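Local coordinates for uncharacterized protein (Pseudomonas aeruginosa PAO1, PDB 4R1D) that probably acts as a calcium-binding lipase toxin of the H2 type VI secretion system, kept in check by its partner protein Tli4, at residues T46-V51 / R199-V204; L195-Y200 / I555-D560; Y225-V230 / Y271-G276; P50-P55 / W205-N210. One frame throughout, in Å; residues are numbered along the deposited sequence. Where two conformers were deposited one is given.

Interaction 1 of 4, residues T46-V51 / R199-V204; sequences TAPLPV and RYQFDV. With CA (calcium ion), chain C.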
# COMPACT_ATOMS: atom_id res chain seq x y z
N THR A 46 -25.33 -27.88 -5.76
CA THR A 46 -24.45 -26.76 -6.10
C THR A 46 -23.04 -27.19 -6.49
O THR A 46 -22.47 -28.11 -5.89
CB THR A 46 -24.38 -25.73 -4.94
OG1 THR A 46 -25.70 -25.43 -4.47
CG2 THR A 46 -23.71 -24.44 -5.40
N ALA A 47 -22.49 -26.53 -7.50
CA ALA A 47 -21.09 -26.71 -7.88
C ALA A 47 -20.43 -25.34 -7.87
O ALA A 47 -20.27 -24.71 -8.92
CB ALA A 47 -20.99 -27.34 -9.25
N PRO A 48 -20.07 -24.86 -6.67
CA PRO A 48 -19.51 -23.51 -6.55
C PRO A 48 -18.14 -23.41 -7.20
O PRO A 48 -17.35 -24.35 -7.11
CB PRO A 48 -19.41 -23.29 -5.04
CG PRO A 48 -19.36 -24.67 -4.47
CD PRO A 48 -20.21 -25.51 -5.36
N LEU A 49 -17.87 -22.28 -7.85
CA LEU A 49 -16.59 -22.03 -8.49
C LEU A 49 -16.20 -20.60 -8.16
O LEU A 49 -16.60 -19.66 -8.86
CB LEU A 49 -16.71 -22.22 -10.02
CG LEU A 49 -15.42 -22.25 -10.83
CD1 LEU A 49 -14.42 -23.13 -10.14
CD2 LEU A 49 -15.66 -22.74 -12.27
N PRO A 50 -15.45 -20.41 -7.07
CA PRO A 50 -15.16 -19.03 -6.66
C PRO A 50 -14.24 -18.29 -7.63
O PRO A 50 -13.27 -18.86 -8.11
CB PRO A 50 -14.47 -19.19 -5.30
CG PRO A 50 -14.89 -20.52 -4.81
CD PRO A 50 -14.98 -21.37 -6.06
N VAL A 51 -14.58 -17.04 -7.91
CA VAL A 51 -13.73 -16.14 -8.67
C VAL A 51 -13.10 -15.18 -7.67
O VAL A 51 -13.80 -14.44 -7.00
CB VAL A 51 -14.55 -15.37 -9.71
CG1 VAL A 51 -13.69 -14.32 -10.41
CG2 VAL A 51 -15.14 -16.36 -10.73
N ARG A 199 -23.28 -24.78 -15.56
CA ARG A 199 -23.49 -25.79 -14.54
C ARG A 199 -22.87 -25.40 -13.20
O ARG A 199 -23.14 -26.03 -12.18
CB ARG A 199 -22.97 -27.14 -15.02
CG ARG A 199 -23.69 -27.59 -16.29
CD ARG A 199 -23.43 -29.04 -16.62
NE ARG A 199 -22.71 -29.22 -17.88
CZ ARG A 199 -23.28 -29.49 -19.05
NH1 ARG A 199 -24.60 -29.61 -19.14
NH2 ARG A 199 -22.53 -29.63 -20.14
N TYR A 200 -22.05 -24.35 -13.21
CA TYR A 200 -21.36 -23.90 -12.00
C TYR A 200 -21.96 -22.63 -11.42
O TYR A 200 -22.52 -21.82 -12.15
CB TYR A 200 -19.88 -23.67 -12.30
CG TYR A 200 -19.15 -24.91 -12.71
CD1 TYR A 200 -18.53 -25.72 -11.77
CD2 TYR A 200 -19.09 -25.29 -14.04
CE1 TYR A 200 -17.86 -26.87 -12.15
CE2 TYR A 200 -18.43 -26.43 -14.43
CZ TYR A 200 -17.82 -27.22 -13.48
OH TYR A 200 -17.16 -28.35 -13.88
N GLN A 201 -21.84 -22.46 -10.10
CA GLN A 201 -22.25 -21.22 -9.46
C GLN A 201 -21.02 -20.37 -9.15
O GLN A 201 -20.22 -20.72 -8.28
CB GLN A 201 -23.05 -21.48 -8.18
CG GLN A 201 -24.39 -22.20 -8.41
CD GLN A 201 -24.22 -23.69 -8.68
OE1 GLN A 201 -23.19 -24.27 -8.38
NE2 GLN A 201 -25.25 -24.30 -9.25
N PHE A 202 -20.86 -19.27 -9.87
CA PHE A 202 -19.71 -18.41 -9.68
C PHE A 202 -20.07 -17.37 -8.64
O PHE A 202 -21.17 -16.85 -8.65
CB PHE A 202 -19.32 -17.72 -10.98
CG PHE A 202 -18.98 -18.66 -12.10
CD1 PHE A 202 -17.66 -19.02 -12.34
CD2 PHE A 202 -19.98 -19.20 -12.90
CE1 PHE A 202 -17.35 -19.89 -13.37
CE2 PHE A 202 -19.67 -20.08 -13.94
CZ PHE A 202 -18.35 -20.41 -14.17
N ASP A 203 -19.14 -17.08 -7.74
CA ASP A 203 -19.27 -15.98 -6.78
C ASP A 203 -17.94 -15.23 -6.76
O ASP A 203 -16.88 -15.85 -6.69
CB ASP A 203 -19.49 -16.52 -5.37
CG ASP A 203 -20.89 -17.07 -5.15
OD1 ASP A 203 -21.85 -16.62 -5.81
OD2 ASP A 203 -21.04 -17.94 -4.26
N VAL A 204 -18.00 -13.90 -6.80
CA VAL A 204 -16.77 -13.10 -6.81
C VAL A 204 -16.39 -12.68 -5.39
O VAL A 204 -17.17 -12.01 -4.71
CB VAL A 204 -16.94 -11.82 -7.65
CG1 VAL A 204 -15.64 -11.01 -7.65
CG2 VAL A 204 -17.37 -12.18 -9.10
CA CA C . -23.03 -15.64 -7.75
O HOH W 1 -24.55 -14.84 -5.83
O HOH W 2 -24.47 -17.82 -7.37
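Strands 48-54 and 201-206 run parallel at the margin of the central sheet, and Phe202 and Asp203 also serve the calcium site beside it. Gln201 N bonds to Ala47 O, Leu49 N to Gln201 O (2.9 Å) and Val51 N to Asp203 O (2.9 Å). With no N-H to give, Pro48 and Pro50 fall where the strand donates nothing to this partner. On the face carrying Leu49, Val51 and Phe202, the Leu49 and Phe202 side chains run alongside in the same sense, with Leu49 CD2 3.5 Å from Phe202 CE1. Val51 CG2 meets the edge of the same ring at CD1, 4.0 Å away, and Leu49 CD2 also lies over one face of the Tyr200 ring. Strand alternation puts the Phe202 ring on this buried face, while its backbone O binds calcium at 2.4 Å. Asp203, from the other face, adds OD1 at 2.5 Å. Glu152, Asp156 and two waters help complete the shell, and Asp203 OD2 is hydrogen-bonded to Tyr234, so calcium and Tyr234 each hold one oxygen of the carboxylate. Helix 542-556 packs on Phe202 and Leu49, helix 215-238 lies against Pro48 and Pro50, and strand 250-255 flanks strand 48-54.

Interaction 2 of 4, residues L195-Y200 / I555-D560; sequences LRASRY and ITQLAD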
# COMPACT_ATOMS: atom_id res chain seq x y z
N LEU A 195 -22.86 -23.74 -22.04
CA LEU A 195 -23.75 -24.67 -21.35
C LEU A 195 -22.99 -25.34 -20.22
O LEU A 195 -23.49 -25.47 -19.10
CB LEU A 195 -24.30 -25.71 -22.33
CG LEU A 195 -25.29 -26.73 -21.77
CD1 LEU A 195 -26.47 -26.05 -21.08
CD2 LEU A 195 -25.79 -27.64 -22.90
N ARG A 196 -21.76 -25.76 -20.51
CA ARG A 196 -20.93 -26.37 -19.50
C ARG A 196 -20.71 -25.40 -18.35
O ARG A 196 -20.79 -25.77 -17.18
CB ARG A 196 -19.59 -26.79 -20.08
CG ARG A 196 -18.60 -27.24 -19.03
CD ARG A 196 -19.11 -28.45 -18.26
NE ARG A 196 -18.22 -29.62 -18.32
CZ ARG A 196 -17.25 -29.82 -19.21
NH1 ARG A 196 -17.02 -28.94 -20.18
NH2 ARG A 196 -16.52 -30.92 -19.14
N ALA A 197 -20.39 -24.16 -18.68
CA ALA A 197 -20.05 -23.19 -17.64
C ALA A 197 -21.26 -22.91 -16.77
O ALA A 197 -21.13 -22.66 -15.57
CB ALA A 197 -19.50 -21.91 -18.26
N SER A 198 -22.45 -22.97 -17.37
CA SER A 198 -23.68 -22.64 -16.65
C SER A 198 -24.00 -23.67 -15.56
O SER A 198 -24.89 -23.45 -14.74
CB SER A 198 -24.87 -22.52 -17.61
OG SER A 198 -25.31 -23.80 -18.05
N ARG A 199 -23.28 -24.78 -15.56
CA ARG A 199 -23.49 -25.79 -14.54
C ARG A 199 -22.87 -25.40 -13.20
O ARG A 199 -23.14 -26.03 -12.18
CB ARG A 199 -22.97 -27.14 -15.02
CG ARG A 199 -23.69 -27.59 -16.29
CD ARG A 199 -23.43 -29.04 -16.62
NE ARG A 199 -22.71 -29.22 -17.88
CZ ARG A 199 -23.28 -29.49 -19.05
NH1 ARG A 199 -24.60 -29.61 -19.14
NH2 ARG A 199 -22.53 -29.63 -20.14
N TYR A 200 -22.05 -24.35 -13.21
CA TYR A 200 -21.36 -23.90 -12.00
C TYR A 200 -21.96 -22.63 -11.42
O TYR A 200 -22.52 -21.82 -12.15
CB TYR A 200 -19.88 -23.67 -12.30
CG TYR A 200 -19.15 -24.91 -12.71
CD1 TYR A 200 -18.53 -25.72 -11.77
CD2 TYR A 200 -19.09 -25.29 -14.04
CE1 TYR A 200 -17.86 -26.87 -12.15
CE2 TYR A 200 -18.43 -26.43 -14.43
CZ TYR A 200 -17.82 -27.22 -13.48
OH TYR A 200 -17.16 -28.35 -13.88
N ILE A 555 -11.35 -21.05 -18.88
CA ILE A 555 -10.72 -21.76 -17.77
C ILE A 555 -11.67 -22.79 -17.16
O ILE A 555 -11.26 -23.88 -16.78
CB ILE A 555 -10.23 -20.77 -16.69
CG1 ILE A 555 -9.07 -19.94 -17.25
CG2 ILE A 555 -9.83 -21.54 -15.39
CD1 ILE A 555 -8.79 -18.61 -16.52
N THR A 556 -12.94 -22.42 -17.05
CA THR A 556 -13.99 -23.28 -16.49
C THR A 556 -14.14 -24.63 -17.22
O THR A 556 -14.54 -25.63 -16.62
CB THR A 556 -15.34 -22.51 -16.48
OG1 THR A 556 -15.22 -21.37 -15.62
CG2 THR A 556 -16.47 -23.38 -15.99
N GLN A 557 -13.81 -24.66 -18.50
CA GLN A 557 -13.89 -25.91 -19.26
C GLN A 557 -13.00 -26.99 -18.64
O GLN A 557 -13.22 -28.19 -18.84
CB GLN A 557 -13.53 -25.67 -20.73
CG GLN A 557 -14.32 -24.54 -21.39
CD GLN A 557 -15.83 -24.63 -21.15
OE1 GLN A 557 -16.47 -23.68 -20.69
NE2 GLN A 557 -16.40 -25.78 -21.48
N LEU A 558 -12.01 -26.56 -17.86
CA LEU A 558 -11.09 -27.48 -17.18
C LEU A 558 -11.62 -28.02 -15.85
O LEU A 558 -11.04 -28.95 -15.29
CB LEU A 558 -9.74 -26.79 -16.96
CG LEU A 558 -9.05 -26.36 -18.25
CD1 LEU A 558 -7.81 -25.54 -17.96
CD2 LEU A 558 -8.71 -27.59 -19.10
N ALA A 559 -12.70 -27.44 -15.35
CA ALA A 559 -13.20 -27.82 -14.04
C ALA A 559 -13.75 -29.23 -14.11
O ALA A 559 -14.39 -29.60 -15.08
CB ALA A 559 -14.29 -26.85 -13.59
N ASP A 560 -13.48 -30.03 -13.08
CA ASP A 560 -14.00 -31.39 -13.03
C ASP A 560 -15.45 -31.37 -12.57
O ASP A 560 -15.87 -30.43 -11.88
CB ASP A 560 -13.16 -32.27 -12.11
CG ASP A 560 -11.88 -32.73 -12.76
OD1 ASP A 560 -11.93 -33.19 -13.92
OD2 ASP A 560 -10.81 -32.64 -12.11
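Tyr200 holds CG anti to its own carbonyl carbon (chi1 -63°), starting the ring toward 555-560, while Thr556 has CG2 anti to its backbone N, which sets the methyl facing that ring. Thr556 CG2 comes 3.8 Å from Tyr200 CD2, the two side chains overlapping in an antiparallel pass, and it also rests 3.9 Å from Ala197 CA. Its hydroxyl is occupied elsewhere, bonded to Val552 O one helical turn back. At the phenol end, Ala559 CB sits 3.6 Å from Tyr200 CZ; a bare methyl suits this place, where the ring comes so near the backbone. Tyr200 OH donates to Asp560 O at 3.2 Å, approaching from well above the carbonyl plane (73° out of it), a geometry that suggests a modest bond. In this alpha/beta hydrolase the contact ties the chain leading from helix 191-197 into edge strand 201-206 to the chain leaving helix 542-556, close to the C-terminal end of the model. Each helix gives way to a type I turn, Ala197 to Tyr200 and Thr556 to Ala559; at the first, Ser198 OG bonds back to Leu195 O at 2.7 Å. Nearer the surface, the long chains of Arg196 and Gln557 overlap head to tail, their guanidinium and amide planes 61° apart. Trp561 touches Arg196 as well, and Leu275 of strand 274-280 packs against Ala559.

Interaction 3 of 4, residues Y225-V230 / Y271-G276; sequences YIENTV and YERVLG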
# COMPACT_ATOMS: atom_id res chain seq x y z
N TYR A 225 -6.54 -16.30 2.69
CA TYR A 225 -7.88 -15.79 2.47
C TYR A 225 -8.73 -16.85 1.78
O TYR A 225 -9.85 -17.15 2.21
CB TYR A 225 -7.83 -14.50 1.62
CG TYR A 225 -9.18 -13.98 1.19
CD1 TYR A 225 -10.13 -13.61 2.13
CD2 TYR A 225 -9.49 -13.84 -0.16
CE1 TYR A 225 -11.36 -13.12 1.74
CE2 TYR A 225 -10.71 -13.35 -0.55
CZ TYR A 225 -11.64 -13.00 0.39
OH TYR A 225 -12.86 -12.50 -0.00
N ILE A 226 -8.20 -17.45 0.72
CA ILE A 226 -8.94 -18.48 0.00
C ILE A 226 -9.19 -19.70 0.89
O ILE A 226 -10.31 -20.18 0.99
CB ILE A 226 -8.20 -18.92 -1.28
CG1 ILE A 226 -8.07 -17.75 -2.26
CG2 ILE A 226 -8.91 -20.09 -1.94
CD1 ILE A 226 -7.02 -17.99 -3.33
N GLU A 227 -8.14 -20.19 1.55
CA GLU A 227 -8.23 -21.44 2.31
C GLU A 227 -9.01 -21.30 3.62
O GLU A 227 -9.65 -22.25 4.07
CB GLU A 227 -6.84 -22.01 2.58
CG GLU A 227 -6.02 -22.34 1.33
CD GLU A 227 -6.65 -23.45 0.49
OE1 GLU A 227 -7.16 -24.42 1.08
OE2 GLU A 227 -6.62 -23.34 -0.76
N ASN A 228 -8.96 -20.12 4.22
CA ASN A 228 -9.52 -19.93 5.55
C ASN A 228 -10.79 -19.08 5.60
O ASN A 228 -11.50 -19.10 6.61
CB ASN A 228 -8.46 -19.39 6.52
CG ASN A 228 -7.25 -20.30 6.62
OD1 ASN A 228 -7.35 -21.52 6.47
ND2 ASN A 228 -6.09 -19.70 6.87
N THR A 229 -11.09 -18.34 4.54
CA THR A 229 -12.33 -17.57 4.50
C THR A 229 -13.26 -18.03 3.38
O THR A 229 -14.42 -18.39 3.62
CB THR A 229 -12.09 -16.05 4.33
OG1 THR A 229 -11.43 -15.52 5.48
CG2 THR A 229 -13.42 -15.32 4.13
N VAL A 230 -12.77 -18.00 2.15
CA VAL A 230 -13.62 -18.33 1.02
C VAL A 230 -14.14 -19.77 1.06
O VAL A 230 -15.35 -19.99 1.02
CB VAL A 230 -12.91 -18.08 -0.31
CG1 VAL A 230 -13.84 -18.44 -1.46
CG2 VAL A 230 -12.50 -16.62 -0.39
N TYR A 271 0.34 -24.50 -5.64
CA TYR A 271 -1.02 -24.08 -5.34
C TYR A 271 -1.93 -24.44 -6.50
O TYR A 271 -2.36 -23.58 -7.26
CB TYR A 271 -1.08 -22.59 -5.02
CG TYR A 271 -2.31 -22.21 -4.24
CD1 TYR A 271 -2.58 -22.79 -3.01
CD2 TYR A 271 -3.22 -21.30 -4.75
CE1 TYR A 271 -3.72 -22.46 -2.30
CE2 TYR A 271 -4.35 -20.95 -4.05
CZ TYR A 271 -4.59 -21.54 -2.82
OH TYR A 271 -5.72 -21.20 -2.12
N GLU A 272 -2.20 -25.73 -6.59
CA GLU A 272 -3.04 -26.30 -7.64
C GLU A 272 -4.50 -25.91 -7.46
O GLU A 272 -5.33 -26.17 -8.33
CB GLU A 272 -2.90 -27.83 -7.62
CG GLU A 272 -1.47 -28.34 -7.83
CD GLU A 272 -0.52 -28.04 -6.67
OE1 GLU A 272 -0.98 -27.88 -5.52
OE2 GLU A 272 0.70 -27.97 -6.93
N ARG A 273 -4.82 -25.30 -6.32
CA ARG A 273 -6.17 -24.80 -6.05
C ARG A 273 -6.63 -23.87 -7.18
O ARG A 273 -7.83 -23.76 -7.46
CB ARG A 273 -6.19 -24.04 -4.72
CG ARG A 273 -7.53 -23.46 -4.35
CD ARG A 273 -8.47 -24.56 -3.88
NE ARG A 273 -8.18 -24.99 -2.51
CZ ARG A 273 -8.70 -26.09 -1.97
NH1 ARG A 273 -9.50 -26.85 -2.71
NH2 ARG A 273 -8.44 -26.42 -0.71
N VAL A 274 -5.69 -23.19 -7.81
CA VAL A 274 -6.02 -22.24 -8.88
C VAL A 274 -6.14 -22.95 -10.23
O VAL A 274 -5.20 -23.57 -10.71
CB VAL A 274 -5.01 -21.05 -8.94
CG1 VAL A 274 -5.26 -20.19 -10.18
CG2 VAL A 274 -5.11 -20.21 -7.65
N LEU A 275 -7.33 -22.84 -10.82
CA LEU A 275 -7.64 -23.53 -12.07
C LEU A 275 -7.06 -22.79 -13.27
O LEU A 275 -6.67 -23.40 -14.28
CB LEU A 275 -9.15 -23.67 -12.24
CG LEU A 275 -9.67 -24.56 -13.37
CD1 LEU A 275 -9.16 -25.99 -13.16
CD2 LEU A 275 -11.19 -24.52 -13.39
N GLY A 276 -7.03 -21.47 -13.16
CA GLY A 276 -6.55 -20.63 -14.24
C GLY A 276 -6.50 -19.18 -13.79
O GLY A 276 -6.99 -18.84 -12.71
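Glu227 and Arg273 reach toward each other tip to tip, with carboxylate and guanidinium only 17° from a common plane. This lets Arg273 grip side-on: NE donates to Glu227 OE2 at 2.9 Å in a nearly straight bond (172° at the hydrogen), and NH2 donates to OE1 at 3.0 Å. Both carboxylate oxygens offer their syn lone pairs to this salt bridge. Tyr271 comes to the same carboxylate from another side, its ring plane turned 86° from it. Its OH donates to OE2 at 2.7 Å, using the anti lone pair, so OE2 is held by two donors and the carboxylate can hardly rotate. With three hydrogen bonds, two of them from an arginine, the glutamate is likely to stay ionised. Glutamate suits the spot because its chain, bent at chi2, brings the carboxylate from the side of the helix to both partners. Arg273 CB also packs 3.5 Å above one face of the Tyr271 ring, toward the rim. Ile226 supplies the apolar half, its CG2 3.4 Å from Tyr271 OH and its CD1 at the ring edge, 4.1 Å from CE2. Arg273 NH1 has partners of its own, the carbonyls of Met245 and Met248. The helical segment contains a wider pi-type turn, in which Tyr225 O accepts from both Thr229 N and Val230 N. The contact thus joins helix 215-238 to the turn that leads into strand 274-280, which is bonded to strand 250-255, while Tyr225 and Val230 of the helix pack on Trp205 of strand 201-206.

Interaction 4 of 4, residues P50-P55 / W205-N210; sequences PVIFIP and WCAGYN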
# COMPACT_ATOMS: atom_id res chain seq x y z
N PRO A 50 -15.45 -20.41 -7.07
CA PRO A 50 -15.16 -19.03 -6.66
C PRO A 50 -14.24 -18.29 -7.63
O PRO A 50 -13.27 -18.86 -8.11
CB PRO A 50 -14.47 -19.19 -5.30
CG PRO A 50 -14.89 -20.52 -4.81
CD PRO A 50 -14.98 -21.37 -6.06
N VAL A 51 -14.58 -17.04 -7.91
CA VAL A 51 -13.73 -16.14 -8.67
C VAL A 51 -13.10 -15.18 -7.67
O VAL A 51 -13.80 -14.44 -7.00
CB VAL A 51 -14.55 -15.37 -9.71
CG1 VAL A 51 -13.69 -14.32 -10.41
CG2 VAL A 51 -15.14 -16.36 -10.73
N ILE A 52 -11.77 -15.20 -7.57
CA ILE A 52 -11.06 -14.37 -6.60
C ILE A 52 -10.48 -13.16 -7.32
O ILE A 52 -9.61 -13.29 -8.17
CB ILE A 52 -9.88 -15.13 -5.96
CG1 ILE A 52 -10.30 -16.54 -5.52
CG2 ILE A 52 -9.29 -14.33 -4.78
CD1 ILE A 52 -11.41 -16.57 -4.48
N PHE A 53 -10.97 -11.97 -6.97
CA PHE A 53 -10.48 -10.77 -7.62
C PHE A 53 -9.34 -10.21 -6.79
O PHE A 53 -9.48 -10.03 -5.58
CB PHE A 53 -11.61 -9.74 -7.74
CG PHE A 53 -11.21 -8.51 -8.48
CD1 PHE A 53 -11.22 -8.49 -9.86
CD2 PHE A 53 -10.79 -7.38 -7.79
CE1 PHE A 53 -10.85 -7.36 -10.55
CE2 PHE A 53 -10.42 -6.24 -8.49
CZ PHE A 53 -10.44 -6.24 -9.87
N ILE A 54 -8.21 -9.97 -7.45
CA ILE A 54 -7.05 -9.44 -6.79
C ILE A 54 -6.76 -8.07 -7.39
O ILE A 54 -6.45 -7.96 -8.58
CB ILE A 54 -5.83 -10.36 -6.96
CG1 ILE A 54 -6.19 -11.81 -6.57
CG2 ILE A 54 -4.62 -9.82 -6.16
CD1 ILE A 54 -5.04 -12.81 -6.71
N PRO A 55 -6.84 -7.02 -6.57
CA PRO A 55 -6.68 -5.63 -7.01
C PRO A 55 -5.21 -5.30 -7.25
O PRO A 55 -4.34 -6.13 -7.04
CB PRO A 55 -7.20 -4.82 -5.82
CG PRO A 55 -6.89 -5.70 -4.63
CD PRO A 55 -7.09 -7.12 -5.11
N TRP A 205 -15.19 -13.06 -4.97
CA TRP A 205 -14.66 -12.70 -3.66
C TRP A 205 -13.48 -11.76 -3.89
O TRP A 205 -12.78 -11.88 -4.88
CB TRP A 205 -14.18 -13.95 -2.92
CG TRP A 205 -15.30 -14.87 -2.56
CD1 TRP A 205 -15.96 -15.71 -3.41
CD2 TRP A 205 -15.89 -15.04 -1.27
NE1 TRP A 205 -16.93 -16.41 -2.71
CE2 TRP A 205 -16.91 -16.01 -1.40
CE3 TRP A 205 -15.65 -14.48 -0.01
CZ2 TRP A 205 -17.69 -16.43 -0.32
CZ3 TRP A 205 -16.43 -14.89 1.07
CH2 TRP A 205 -17.45 -15.85 0.90
N CYS A 206 -13.28 -10.83 -2.97
CA CYS A 206 -12.31 -9.76 -3.18
C CYS A 206 -11.09 -9.93 -2.28
O CYS A 206 -11.17 -9.69 -1.07
CB CYS A 206 -12.95 -8.41 -2.90
SG CYS A 206 -11.90 -6.99 -3.32
N ALA A 207 -9.97 -10.32 -2.87
CA ALA A 207 -8.75 -10.57 -2.11
C ALA A 207 -7.89 -9.32 -2.00
O ALA A 207 -6.77 -9.28 -2.50
CB ALA A 207 -7.96 -11.71 -2.74
N GLY A 208 -8.41 -8.30 -1.34
CA GLY A 208 -7.60 -7.12 -1.06
C GLY A 208 -6.36 -7.53 -0.29
O GLY A 208 -6.36 -8.54 0.43
N TYR A 209 -5.28 -6.76 -0.42
CA TYR A 209 -4.02 -7.12 0.21
C TYR A 209 -3.19 -5.90 0.57
O TYR A 209 -3.39 -4.80 0.05
CB TYR A 209 -3.23 -8.08 -0.68
CG TYR A 209 -2.80 -7.46 -2.00
CD1 TYR A 209 -3.60 -7.57 -3.12
CD2 TYR A 209 -1.60 -6.79 -2.11
CE1 TYR A 209 -3.22 -7.00 -4.32
CE2 TYR A 209 -1.20 -6.22 -3.31
CZ TYR A 209 -2.02 -6.33 -4.41
OH TYR A 209 -1.62 -5.76 -5.61
N ASN A 210 -2.26 -6.10 1.49
CA ASN A 210 -1.40 -5.04 1.96
C ASN A 210 -0.34 -4.77 0.90
O ASN A 210 0.67 -5.44 0.84
CB ASN A 210 -0.77 -5.45 3.29
CG ASN A 210 0.30 -4.49 3.77
OD1 ASN A 210 0.53 -3.43 3.18
ND2 ASN A 210 0.94 -4.84 4.89
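Phe53 N donates to Trp205 O at 2.8 Å in an almost straight bond (174° at the hydrogen), the middle rung of a parallel ladder. Before it along the strands Val51 O takes Trp205 N, and after it Phe53 O takes Ala207 N, also at 2.8 Å. Side chains then sort by face. Ile52 and Trp205 share one: Ile52 CD1 meets Trp205 CB at 4.1 Å, while Ile52 CG2 packs on Ala207 CB at 3.6 Å, a small methyl leaving room for the branched chain. The indole lies against helix 215-238, where NE1 is hydrogen-bonded to Tyr234 and the ring meets Phe233 edge-to-face. Phe53 and Cys206 occupy the other face, against helix 141-155. Past the paired strands the second chain bends in an inverse gamma turn centred on Ala207, and Pro55 CD lies 3.4 Å from Ala207 O. Tyr209 then swings back: its CG stands between the backbone N and the carbonyl carbon (chi1 64°), and the ring passes Pro55 running the other way. Pro55 O lies in plane at the ring edge, and Tyr209 OH donates to it at 3.1 Å. Ile54 CG2 touches Tyr209 CE1 at 3.6 Å, the two side chains crossing at about a right angle. The phenol thus reaches a carbonyl beyond the last ladder bond, where Pro55 has no N-H to offer. The parallel pairing belongs to the central sheet of the alpha/beta hydrolase fold, in which the active-site loops generally follow the carboxyl ends of the strands.

How the interactions relate
Interactions 1 and 4 are successive stretches of one strand pair, 48-54 with 201-206, and share Pro50 and Val51. The earlier stretch is partly buried and combines the ladder with calcium binding; the later one is buried almost throughout and adds the Tyr209 to Pro55 bond beyond the strand ends. Interaction 2 continues interaction 1 through Tyr200, which takes part in both, trading the regular ladder for turn-to-turn contacts at a partly buried margin, with Thr556 OG1 touching Phe202. Interaction 3, also partly buried, relies on charge, and its helix reaches the strand pair: Val230 packs on Pro50, Tyr225 on Trp205 and Ala207. Leu275 connects interaction 3 to interaction 2, whereas interactions 2 and 4 do not touch.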